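Local coordinates for protein spondin-1 (PDB 2ZOU) that is a secreted glycoprotein of the extracellular matrix, also known as F-spondin, that probably acts in cell adhesion through domains such as its beta-sandwich reeler domain, at residues S51-E63 / T117-K129. Sequence-based numbering, arbitrary orientation.
Sequences SYFRGFTLIALRE and TGCVILKASIVQK. With EDO (1,2-ethanediol), chain D; EDO (1,2-ethanediol), chain F.
One face of the Y52 ring is covered by Q128: CG of Q128 makes a CH-pi contact 3.9 Å from the centroid of the Y52 ring, and its OE1 lies over the same ring nearer the rim. With CG anti to the backbone N (chi1 -177°), Q128 runs across the tyrosine at about a right angle, its amide plane steeply inclined to the ring. The R54 guanidinium is met at its edge: NE and NH2 both donate to the carbonyl O of Q128, NE at 3.1 Å and NH2 at 3.0 Å, the acceptor lying close to the guanidinium plane. Without the guanidinium, as with an alanine at R54, Q128 O loses these two donors, and the chain around Q128 would probably be held less firmly. At the far end, T117 CG2 rests over one face of the R62 guanidinium, 3.9 Å from R62 NE. Here the E63 side chain crosses that of I121 at a slant, E63 CG lying 3.8 Å from I121 CD1, while E63 OE2 forms a salt bridge with K143.

Between these ends, strands 55-62 and 120-127 pair antiparallel, their axes 158° apart. R54 and G55 both face V127, a classic beta bulge in which R54 N donates to V127 O at 2.8 Å and V127 N to G55 O. Regular pairing follows through T57-S125, I59-K123 and L61-I121. A 1,2-ethanediol, probably from the crystallisation liquor, bonds to T57 OG1. On the other face A60 CB packs 3.5 Å from L122 CD2.

That face, with F56, L58, A60, V120, L122 and I126, turns inward to the second sheet of the sandwich, meeting strands 24-28 and 105-111. Within its own sheet the pair is central, strand 95-97 flanking 55-62 and strand 131-144 flanking 120-127, and the C119-C145 disulfide links the start of 120-127 to the end of 131-144.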
loop_
_atom_site.group_PDB
_atom_site.type_symbol
_atom_site.label_atom_id
_atom_site.label_comp_id
_atom_site.label_asym_id
_atom_site.label_seq_id
_atom_site.Cartn_x
_atom_site.Cartn_y
_atom_site.Cartn_z
ATOM N N SER A 51 -5.222 8.384 16.687
ATOM C CA SER A 51 -5.432 8.766 15.293
ATOM C C SER A 51 -6.338 7.798 14.531
ATOM O O SER A 51 -6.626 6.675 14.981
ATOM C CB SER A 51 -4.091 8.936 14.568
ATOM O OG SER A 51 -3.312 9.962 15.183
ATOM N N TYR A 52 -6.780 8.258 13.369
ATOM C CA TYR A 52 -7.615 7.484 12.471
ATOM C C TYR A 52 -7.402 8.044 11.079
ATOM O O TYR A 52 -6.796 9.116 10.914
ATOM C CB TYR A 52 -9.100 7.602 12.877
ATOM C CG TYR A 52 -9.563 9.034 12.957
ATOM C CD1 TYR A 52 -10.033 9.697 11.814
ATOM C CD2 TYR A 52 -9.490 9.744 14.156
ATOM C CE1 TYR A 52 -10.429 11.029 11.870
ATOM C CE2 TYR A 52 -9.886 11.084 14.219
ATOM C CZ TYR A 52 -10.352 11.711 13.073
ATOM O OH TYR A 52 -10.759 13.018 13.112
ATOM N N PHE A 53 -7.882 7.329 10.076
ATOM C CA PHE A 53 -7.911 7.866 8.724
ATOM C C PHE A 53 -9.306 7.688 8.133
ATOM O O PHE A 53 -10.006 6.723 8.427
ATOM C CB PHE A 53 -6.808 7.270 7.837
ATOM C CG PHE A 53 -6.746 5.771 7.850
ATOM C CD1 PHE A 53 -6.028 5.098 8.843
ATOM C CD2 PHE A 53 -7.378 5.021 6.865
ATOM C CE1 PHE A 53 -5.945 3.703 8.851
ATOM C CE2 PHE A 53 -7.334 3.622 6.875
ATOM C CZ PHE A 53 -6.585 2.960 7.855
ATOM N N ARG A 54 -9.714 8.656 7.324
ATOM C CA ARG A 54 -11.023 8.613 6.673
ATOM C C ARG A 54 -10.888 8.125 5.236
ATOM O O ARG A 54 -11.877 7.761 4.600
ATOM C CB ARG A 54 -11.684 9.988 6.734
ATOM C CG ARG A 54 -12.164 10.354 8.126
ATOM C CD ARG A 54 -12.901 11.695 8.160
ATOM N NE ARG A 54 -12.041 12.808 7.756
ATOM C CZ ARG A 54 -12.158 13.486 6.617
ATOM N NH1 ARG A 54 -13.129 13.208 5.743
ATOM N NH2 ARG A 54 -11.307 14.467 6.355
ATOM N N GLY A 55 -9.665 8.117 4.730
ATOM C CA GLY A 55 -9.372 7.652 3.384
ATOM C C GLY A 55 -7.913 7.265 3.243
ATOM O O GLY A 55 -7.050 7.698 4.016
ATOM N N PHE A 56 -7.624 6.432 2.256
ATOM C CA PHE A 56 -6.256 5.977 2.007
ATOM C C PHE A 56 -6.105 5.540 0.563
ATOM O O PHE A 56 -7.103 5.247 -0.121
ATOM C CB PHE A 56 -5.858 4.828 2.952
ATOM C CG PHE A 56 -6.442 3.502 2.553
ATOM C CD1 PHE A 56 -5.740 2.627 1.731
ATOM C CD2 PHE A 56 -7.733 3.157 2.945
ATOM C CE1 PHE A 56 -6.311 1.421 1.337
ATOM C CE2 PHE A 56 -8.311 1.960 2.568
ATOM C CZ PHE A 56 -7.609 1.084 1.759
ATOM N N THR A 57 -4.856 5.496 0.114
ATOM C CA THR A 57 -4.506 4.897 -1.163
ATOM C C THR A 57 -3.285 4.033 -0.948
ATOM O O THR A 57 -2.332 4.456 -0.304
ATOM C CB THR A 57 -4.169 5.955 -2.216
ATOM O OG1 THR A 57 -5.247 6.892 -2.319
ATOM C CG2 THR A 57 -3.962 5.289 -3.575
ATOM N N LEU A 58 -3.310 2.838 -1.515
ATOM C CA LEU A 58 -2.248 1.875 -1.345
ATOM C C LEU A 58 -1.831 1.300 -2.700
ATOM O O LEU A 58 -2.690 0.833 -3.458
ATOM C CB LEU A 58 -2.724 0.759 -0.404
ATOM C CG LEU A 58 -1.872 -0.501 -0.320
ATOM C CD1 LEU A 58 -0.509 -0.184 0.238
ATOM C CD2 LEU A 58 -2.554 -1.573 0.503
ATOM N N ILE A 59 -0.522 1.338 -2.989
ATOM C CA ILE A 59 0.027 0.802 -4.256
ATOM C C ILE A 59 1.274 -0.037 -4.011
ATOM O O ILE A 59 1.852 -0.004 -2.925
ATOM C CB ILE A 59 0.316 1.935 -5.286
ATOM C CG1 ILE A 59 1.325 2.934 -4.711
ATOM C CG2 ILE A 59 -0.996 2.599 -5.703
ATOM C CD1 ILE A 59 1.703 4.051 -5.681
ATOM N N ALA A 60 1.655 -0.827 -5.016
ATOM C CA ALA A 60 2.897 -1.592 -4.988
ATOM C C ALA A 60 3.627 -1.324 -6.297
ATOM O O ALA A 60 3.099 -1.649 -7.360
ATOM C CB ALA A 60 2.593 -3.069 -4.858
ATOM N N LEU A 61 4.821 -0.743 -6.212
ATOM C CA LEU A 61 5.574 -0.301 -7.394
ATOM C C LEU A 61 6.905 -0.994 -7.493
ATOM O O LEU A 61 7.582 -1.203 -6.487
ATOM C CB LEU A 61 5.836 1.201 -7.321
ATOM C CG LEU A 61 4.616 2.117 -7.303
ATOM C CD1 LEU A 61 5.068 3.585 -7.288
ATOM C CD2 LEU A 61 3.720 1.844 -8.516
ATOM N N ARG A 62 7.332 -1.302 -8.717
ATOM C CA ARG A 62 8.717 -1.640 -8.922
ATOM C C ARG A 62 9.530 -0.448 -8.444
ATOM O O ARG A 62 9.147 0.703 -8.689
ATOM C CB ARG A 62 8.963 -1.893 -10.410
ATOM C CG ARG A 62 8.252 -3.145 -10.915
ATOM C CD ARG A 62 8.798 -3.533 -12.273
ATOM N NE ARG A 62 8.037 -4.615 -12.885
ATOM C CZ ARG A 62 8.562 -5.509 -13.721
ATOM N NH1 ARG A 62 9.853 -5.467 -14.021
ATOM N NH2 ARG A 62 7.798 -6.458 -14.244
ATOM N N GLU A 63 10.639 -0.706 -7.764
ATOM C CA GLU A 63 11.493 0.388 -7.288
ATOM C C GLU A 63 11.940 1.342 -8.403
ATOM O O GLU A 63 12.197 0.920 -9.537
ATOM C CB GLU A 63 12.715 -0.142 -6.544
ATOM C CG GLU A 63 13.311 0.904 -5.598
ATOM C CD GLU A 63 14.444 0.377 -4.733
ATOM O OE1 GLU A 63 14.967 -0.724 -5.030
ATOM O OE2 GLU A 63 14.808 1.083 -3.762
ATOM N N THR A 117 11.193 -9.751 -11.016
ATOM C CA THR A 117 10.489 -8.470 -10.925
ATOM C C THR A 117 11.323 -7.415 -10.196
ATOM O O THR A 117 11.166 -6.219 -10.433
ATOM C CB THR A 117 9.093 -8.640 -10.266
ATOM O OG1 THR A 117 8.298 -9.511 -11.086
ATOM C CG2 THR A 117 8.372 -7.291 -10.111
ATOM N N GLY A 118 12.205 -7.874 -9.314
ATOM C CA GLY A 118 13.070 -6.994 -8.545
ATOM C C GLY A 118 12.403 -6.422 -7.304
ATOM O O GLY A 118 11.327 -6.856 -6.867
ATOM N N CYS A 119 13.062 -5.431 -6.727
ATOM C CA CYS A 119 12.585 -4.822 -5.492
ATOM C C CYS A 119 11.257 -4.132 -5.711
ATOM O O CYS A 119 11.072 -3.430 -6.700
ATOM C CB CYS A 119 13.606 -3.824 -4.948
ATOM S SG CYS A 119 15.132 -4.601 -4.377
ATOM N N VAL A 120 10.346 -4.332 -4.761
ATOM C CA VAL A 120 9.019 -3.739 -4.808
ATOM C C VAL A 120 8.845 -2.783 -3.610
ATOM O O VAL A 120 9.297 -3.069 -2.502
ATOM C CB VAL A 120 7.930 -4.828 -4.765
ATOM C CG1 VAL A 120 6.547 -4.217 -4.575
ATOM C CG2 VAL A 120 7.991 -5.678 -6.025
ATOM N N ILE A 121 8.209 -1.643 -3.862
ATOM C CA ILE A 121 7.898 -0.673 -2.811
ATOM C C ILE A 121 6.403 -0.614 -2.603
ATOM O O ILE A 121 5.651 -0.195 -3.496
ATOM C CB ILE A 121 8.385 0.759 -3.163
ATOM C CG1 ILE A 121 9.817 0.770 -3.726
ATOM C CG2 ILE A 121 8.256 1.661 -1.937
ATOM C CD1 ILE A 121 10.910 0.360 -2.736
ATOM N N LEU A 122 5.970 -1.046 -1.418
ATOM C CA LEU A 122 4.591 -0.901 -1.002
ATOM C C LEU A 122 4.480 0.460 -0.373
ATOM O O LEU A 122 5.271 0.770 0.512
ATOM C CB LEU A 122 4.231 -1.969 0.038
ATOM C CG LEU A 122 4.335 -3.424 -0.440
ATOM C CD1 LEU A 122 4.183 -4.386 0.729
ATOM C CD2 LEU A 122 3.260 -3.681 -1.459
ATOM N N LYS A 123 3.508 1.253 -0.809
ATOM C CA LYS A 123 3.400 2.658 -0.398
ATOM C C LYS A 123 1.958 3.074 -0.172
ATOM O O LYS A 123 1.072 2.720 -0.941
ATOM C CB LYS A 123 3.968 3.576 -1.486
ATOM C CG LYS A 123 5.455 3.808 -1.466
ATOM C CD LYS A 123 5.934 4.309 -2.816
ATOM C CE LYS A 123 5.568 5.745 -3.064
ATOM N NZ LYS A 123 6.341 6.258 -4.239
ATOM N N ALA A 124 1.727 3.867 0.869
ATOM C CA ALA A 124 0.399 4.364 1.154
ATOM C C ALA A 124 0.386 5.856 1.411
ATOM O O ALA A 124 1.380 6.444 1.824
ATOM C CB ALA A 124 -0.189 3.630 2.336
ATOM N N SER A 125 -0.768 6.447 1.141
ATOM C CA SER A 125 -1.090 7.822 1.470
ATOM C C SER A 125 -2.383 7.791 2.258
ATOM O O SER A 125 -3.234 6.931 1.995
ATOM C CB SER A 125 -1.264 8.619 0.179
ATOM O OG SER A 125 -1.752 9.913 0.447
ATOM N N ILE A 126 -2.557 8.702 3.217
ATOM C CA ILE A 126 -3.814 8.753 3.977
ATOM C C ILE A 126 -4.370 10.173 4.115
ATOM O O ILE A 126 -3.647 11.157 3.915
ATOM C CB ILE A 126 -3.736 8.085 5.405
ATOM C CG1 ILE A 126 -2.903 8.931 6.381
ATOM C CG2 ILE A 126 -3.300 6.593 5.336
ATOM C CD1 ILE A 126 -3.684 9.969 7.167
ATOM N N VAL A 127 -5.648 10.260 4.476
ATOM C CA VAL A 127 -6.242 11.518 4.963
ATOM C C VAL A 127 -6.921 11.358 6.326
ATOM O O VAL A 127 -7.666 10.405 6.528
ATOM C CB VAL A 127 -7.212 12.186 3.933
ATOM C CG1 VAL A 127 -8.324 11.242 3.513
ATOM C CG2 VAL A 127 -7.772 13.494 4.493
ATOM N N GLN A 128 -6.648 12.292 7.250
ATOM C CA GLN A 128 -7.329 12.386 8.555
ATOM C C GLN A 128 -7.987 13.764 8.632
ATOM O O GLN A 128 -9.178 13.887 8.351
ATOM C CB GLN A 128 -6.349 12.157 9.729
ATOM C CG GLN A 128 -7.009 12.158 11.133
ATOM C CD GLN A 128 -6.051 11.855 12.298
ATOM O OE1 GLN A 128 -6.485 11.758 13.446
ATOM N NE2 GLN A 128 -4.764 11.751 12.014
ATOM N N LYS A 129 -7.209 14.787 8.999
ATOM C CA LYS A 129 -7.598 16.200 8.872
ATOM C C LYS A 129 -6.549 16.961 8.053
ATOM O O LYS A 129 -6.624 18.190 7.890
ATOM C CB LYS A 129 -7.810 16.834 10.252
ATOM C CG LYS A 129 -8.986 16.235 11.022
ATOM C CD LYS A 129 -9.476 17.153 12.109
ATOM C CE LYS A 129 -10.530 16.472 12.963
ATOM N NZ LYS A 129 -11.151 17.439 13.898
HETATM C C1 EDO D . -5.166 10.819 0.261
HETATM O O1 EDO D . -4.061 10.698 -0.641
HETATM C C2 EDO D . -5.606 9.433 0.712
HETATM O O2 EDO D . -5.949 8.631 -0.429
HETATM C C1 EDO F . 4.205 8.423 3.718
HETATM O O1 EDO F . 2.979 8.402 2.984
HETATM C C2 EDO F . 4.379 9.733 4.469
HETATM O O2 EDO F . 5.084 9.502 5.689
#